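Beta-galactosidase (Bacillus circulans subsp. alkalophilus, PDB 3TTY) hydrolyses beta-galactosides to release galactose, working as a trimeric glycoside hydrolase whose catalytic domain is a TIM barrel. Local coordinates at residues V96-Y101 / S114-P119; N159-F164 / I197-A202. All blocks are in the same frame, centred on the assembly; numbering follows the deposited sequence.

Contact 1: residues V96-Y101 / S114-P119. With ZN (zinc ion), chain G.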
# COMPACT_ATOMS: atom_id res chain seq x y z
N VAL A 96 -1.53 30.94 2.44
CA VAL A 96 -1.55 30.38 3.78
C VAL A 96 -1.56 28.84 3.73
O VAL A 96 -1.16 28.17 4.68
CB VAL A 96 -2.76 30.96 4.53
CG1 VAL A 96 -3.70 29.87 5.02
CG2 VAL A 96 -2.28 31.89 5.64
N LEU A 97 -1.94 28.30 2.58
CA LEU A 97 -2.13 26.86 2.42
C LEU A 97 -0.87 26.15 1.91
O LEU A 97 -0.13 26.69 1.07
CB LEU A 97 -3.29 26.60 1.47
CG LEU A 97 -4.67 27.08 1.90
CD1 LEU A 97 -5.62 27.07 0.71
CD2 LEU A 97 -5.24 26.23 3.05
N ARG A 98 -0.65 24.93 2.39
CA ARG A 98 0.54 24.18 2.02
C ARG A 98 0.42 23.48 0.67
O ARG A 98 -0.69 23.32 0.14
CB ARG A 98 0.90 23.16 3.10
CG ARG A 98 1.48 23.79 4.35
CD ARG A 98 1.85 22.77 5.39
NE ARG A 98 2.28 23.43 6.62
CZ ARG A 98 2.53 22.79 7.76
NH1 ARG A 98 2.39 21.46 7.84
NH2 ARG A 98 2.89 23.47 8.83
N VAL A 99 1.57 23.13 0.11
CA VAL A 99 1.65 22.22 -1.01
C VAL A 99 2.28 20.94 -0.47
O VAL A 99 3.30 20.98 0.25
CB VAL A 99 2.46 22.84 -2.16
CG1 VAL A 99 2.91 21.78 -3.15
CG2 VAL A 99 1.61 23.88 -2.85
N ASP A 100 1.66 19.80 -0.74
CA ASP A 100 2.10 18.59 -0.09
C ASP A 100 3.24 17.87 -0.81
O ASP A 100 3.71 18.30 -1.87
CB ASP A 100 0.93 17.63 0.20
CG ASP A 100 0.25 17.13 -1.06
OD1 ASP A 100 0.94 16.94 -2.09
OD2 ASP A 100 -0.98 16.91 -1.01
N TYR A 101 3.69 16.79 -0.19
CA TYR A 101 4.76 15.96 -0.69
C TYR A 101 4.48 15.46 -2.11
O TYR A 101 5.41 15.17 -2.86
CB TYR A 101 4.98 14.81 0.29
CG TYR A 101 6.06 13.82 -0.08
CD1 TYR A 101 7.38 14.04 0.27
CD2 TYR A 101 5.74 12.64 -0.74
CE1 TYR A 101 8.37 13.12 -0.05
CE2 TYR A 101 6.71 11.72 -1.07
CZ TYR A 101 8.02 11.96 -0.72
OH TYR A 101 8.98 11.03 -1.04
N SER A 114 -0.52 25.48 8.24
CA SER A 114 -0.25 26.76 7.58
C SER A 114 1.17 26.78 7.02
O SER A 114 2.10 26.29 7.65
CB SER A 114 -0.46 27.93 8.54
OG SER A 114 -1.82 28.04 8.94
N CYS A 115 1.36 27.34 5.83
CA CYS A 115 2.72 27.41 5.30
C CYS A 115 3.55 28.31 6.22
O CYS A 115 3.19 29.46 6.45
CB CYS A 115 2.74 27.94 3.86
SG CYS A 115 4.37 28.54 3.37
N PRO A 116 4.65 27.77 6.75
CA PRO A 116 5.46 28.51 7.72
C PRO A 116 6.23 29.65 7.06
O PRO A 116 6.78 30.50 7.74
CB PRO A 116 6.43 27.45 8.24
CG PRO A 116 6.60 26.53 7.10
CD PRO A 116 5.26 26.48 6.40
N ASN A 117 6.24 29.67 5.73
CA ASN A 117 6.89 30.76 5.02
C ASN A 117 5.88 31.69 4.37
O ASN A 117 6.20 32.40 3.42
CB ASN A 117 7.88 30.22 3.99
CG ASN A 117 9.19 29.80 4.63
OD1 ASN A 117 9.84 30.61 5.29
ND2 ASN A 117 9.56 28.53 4.47
N SER A 118 4.66 31.69 4.91
CA SER A 118 3.56 32.47 4.35
C SER A 118 3.50 33.90 4.90
O SER A 118 3.43 34.11 6.11
CB SER A 118 2.24 31.75 4.60
OG SER A 118 1.14 32.63 4.49
N PRO A 119 3.51 34.89 4.00
CA PRO A 119 3.44 36.28 4.48
C PRO A 119 2.10 36.56 5.18
O PRO A 119 2.05 37.31 6.15
CB PRO A 119 3.56 37.11 3.19
CG PRO A 119 4.08 36.18 2.15
CD PRO A 119 3.62 34.80 2.54
ZN ZN G . 5.35 26.71 2.08
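The guanidinium of R98 turns its edge to S114: NE and NH2 both reach S114 O close to the group's plane. The NE bond is weak, at 3.0 Å to S114 O, and the NH2 bond to the same S114 O is 3.2 Å long. NH2 stands above the carbonyl plane, 35° out of it. C115 N also lies near that edge, and P116 CD approaches the guanidinium obliquely. The chain, extended from CG to NE, brings the guanidinium to S114 O, and NH1 bonds to G152 O in the loop after barrel strand 142-146.

One straight backbone bond joins the two arms of this long loop, C115 N to V96 O at 2.9 Å with an N-H...O angle of 165°. S118 OG sits against V96, 3.6 Å from V96 CA, with V96 CG2 also near. S118 is the N-cap of helix 119-135, its side chain capping a backbone N there, and OG is also hydrogen-bonded to D95 OD2, while S114 OG turns to H85.

C115 to S118 form a type I turn, closed by S118 N on C115 O at 3.1 Å. With C115 SG anti to the backbone N (chi1 161°), the sulfur faces the zinc ion, 2.4 Å from SG; C155, C157 and C160 complete the site. N117 N gives a weak bond of 3.2 Å to C115 SG. Four cysteine sulfurs around one zinc ion would concentrate negative charge if all four are thiolates, and this bent, weak N-H contact to a ligand sulfur may ease a little of it.

Contact 2: residues N159-F164 / I197-A202. With ZN (zinc ion), chain G.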
# COMPACT_ATOMS: atom_id res chain seq x y z
N ASN A 159 6.79 29.50 -2.08
CA ASN A 159 7.42 30.35 -1.08
C ASN A 159 8.47 29.60 -0.26
O ASN A 159 9.55 30.14 0.03
CB ASN A 159 6.37 31.03 -0.21
CG ASN A 159 5.59 32.08 -0.97
OD1 ASN A 159 6.10 32.66 -1.94
ND2 ASN A 159 4.36 32.34 -0.57
N CYS A 160 8.17 28.36 0.10
CA CYS A 160 9.14 27.55 0.80
C CYS A 160 10.32 27.28 -0.12
O CYS A 160 11.46 27.32 0.31
CB CYS A 160 8.53 26.24 1.31
SG CYS A 160 7.53 26.46 2.80
N GLU A 161 10.03 27.03 -1.39
CA GLU A 161 11.08 26.70 -2.34
C GLU A 161 12.04 27.89 -2.49
O GLU A 161 13.26 27.73 -2.38
CB GLU A 161 10.49 26.30 -3.69
CG GLU A 161 11.46 25.57 -4.59
CD GLU A 161 10.74 24.77 -5.67
OE1 GLU A 161 10.86 23.52 -5.64
OE2 GLU A 161 10.07 25.39 -6.52
N LYS A 162 11.49 29.08 -2.71
CA LYS A 162 12.31 30.28 -2.80
C LYS A 162 13.08 30.54 -1.51
O LYS A 162 14.24 30.95 -1.53
CB LYS A 162 11.47 31.51 -3.12
CG LYS A 162 10.76 31.48 -4.46
CD LYS A 162 9.95 32.75 -4.56
CE LYS A 162 8.97 32.74 -5.71
NZ LYS A 162 8.04 33.90 -5.51
N GLN A 163 12.42 30.33 -0.39
CA GLN A 163 13.06 30.62 0.88
C GLN A 163 14.12 29.55 1.19
O GLN A 163 15.15 29.85 1.79
CB GLN A 163 12.02 30.78 1.99
CG GLN A 163 12.57 31.26 3.31
CD GLN A 163 13.36 32.57 3.21
OE1 GLN A 163 13.08 33.44 2.37
NE2 GLN A 163 14.35 32.71 4.09
N PHE A 164 13.89 28.32 0.73
CA PHE A 164 14.91 27.28 0.78
C PHE A 164 16.24 27.77 0.18
O PHE A 164 17.32 27.52 0.72
CB PHE A 164 14.44 26.03 0.03
CG PHE A 164 15.36 24.84 0.17
CD1 PHE A 164 15.97 24.54 1.39
CD2 PHE A 164 15.58 23.99 -0.91
CE1 PHE A 164 16.80 23.42 1.52
CE2 PHE A 164 16.40 22.87 -0.78
CZ PHE A 164 17.01 22.59 0.43
N ILE A 197 17.89 24.90 -8.04
CA ILE A 197 17.62 24.03 -6.91
C ILE A 197 16.12 23.97 -6.64
O ILE A 197 15.45 25.01 -6.59
CB ILE A 197 18.33 24.60 -5.66
CG1 ILE A 197 19.83 24.67 -5.91
CG2 ILE A 197 17.99 23.79 -4.41
CD1 ILE A 197 20.58 25.58 -4.94
N VAL A 198 15.58 22.76 -6.49
CA VAL A 198 14.16 22.64 -6.16
C VAL A 198 13.96 21.92 -4.83
O VAL A 198 14.88 21.27 -4.32
CB VAL A 198 13.37 21.95 -7.27
CG1 VAL A 198 13.37 22.81 -8.55
CG2 VAL A 198 13.91 20.56 -7.52
N ALA A 199 12.78 22.06 -4.24
CA ALA A 199 12.47 21.33 -3.01
C ALA A 199 12.40 19.85 -3.35
O ALA A 199 11.91 19.49 -4.41
CB ALA A 199 11.16 21.81 -2.43
N PRO A 200 12.89 18.99 -2.44
CA PRO A 200 12.85 17.56 -2.68
C PRO A 200 11.54 16.93 -2.22
O PRO A 200 11.28 16.85 -1.03
CB PRO A 200 14.01 17.04 -1.81
CG PRO A 200 14.09 18.02 -0.66
CD PRO A 200 13.55 19.34 -1.17
N ASN A 201 10.71 16.51 -3.17
CA ASN A 201 9.51 15.74 -2.86
C ASN A 201 9.25 14.78 -4.01
O ASN A 201 10.16 14.47 -4.76
CB ASN A 201 8.31 16.64 -2.54
CG ASN A 201 7.90 17.50 -3.72
OD1 ASN A 201 8.39 17.34 -4.82
ND2 ASN A 201 6.95 18.41 -3.48
N ALA A 202 8.02 14.31 -4.15
CA ALA A 202 7.73 13.29 -5.16
C ALA A 202 7.93 13.78 -6.61
O ALA A 202 8.01 12.97 -7.53
CB ALA A 202 6.32 12.72 -4.97
ZN ZN G . 5.35 26.71 2.08
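Among the polar interactions, E161 OE1 accepts a hydrogen bond from A199 N at 2.8 Å through its anti lone pair, and the bond is nearly straight (168°). CG lies anti to the backbone N (chi1 -163°), and the chain beyond it is extended, which carries OE1 to the 197-202 segment. OE1 has a second partner, K107 of a neighbouring subunit, whereas OE2 has a long, weak ion pair with R165. An alanine in place of E161 would probably leave A199 N without its acceptor and K107 of the neighbouring subunit without this carboxylate as a partner.

Of the two segments only 159-164 touches the metal, C160 SG binding the zinc ion at 2.3 Å. With C157 it makes a CxxC pair at the start of helix 158-172, in the excursion between strands 142-146 and 249-253 of the TIM barrel, and C115 and C155 supply the other two ligands.

Van der Waals packing covers the rest. The E161 side chain runs beside that of V198, OE1 being 3.4 Å from V198 CB. F164 crosses I197 at about a right angle, with CE2 4.1 Å from I197 CG2, and V198 O lies at the ring's edge. Y221 of helix 215-243 meets the F164 ring edge-to-face.

How the contacts relate
The zinc ion joins the two contacts: contact 1 supplies C115 and contact 2 supplies C160, so one metal ties the loop before helix 119-135 to the start of helix 158-172. Their centres are 12 Å apart, and they also touch directly. N117 packs ND2 at 3.3 Å against C160 SG. At the far end of each contact, a probable hydrogen bond of 3.0 Å links A202 N to Y101 O. The bound galactose lies about 14 Å from the R98 side chain, so contact 1 stands apart from the pocket. Contact 2 also reaches, through E161, to K107 of a neighbouring subunit.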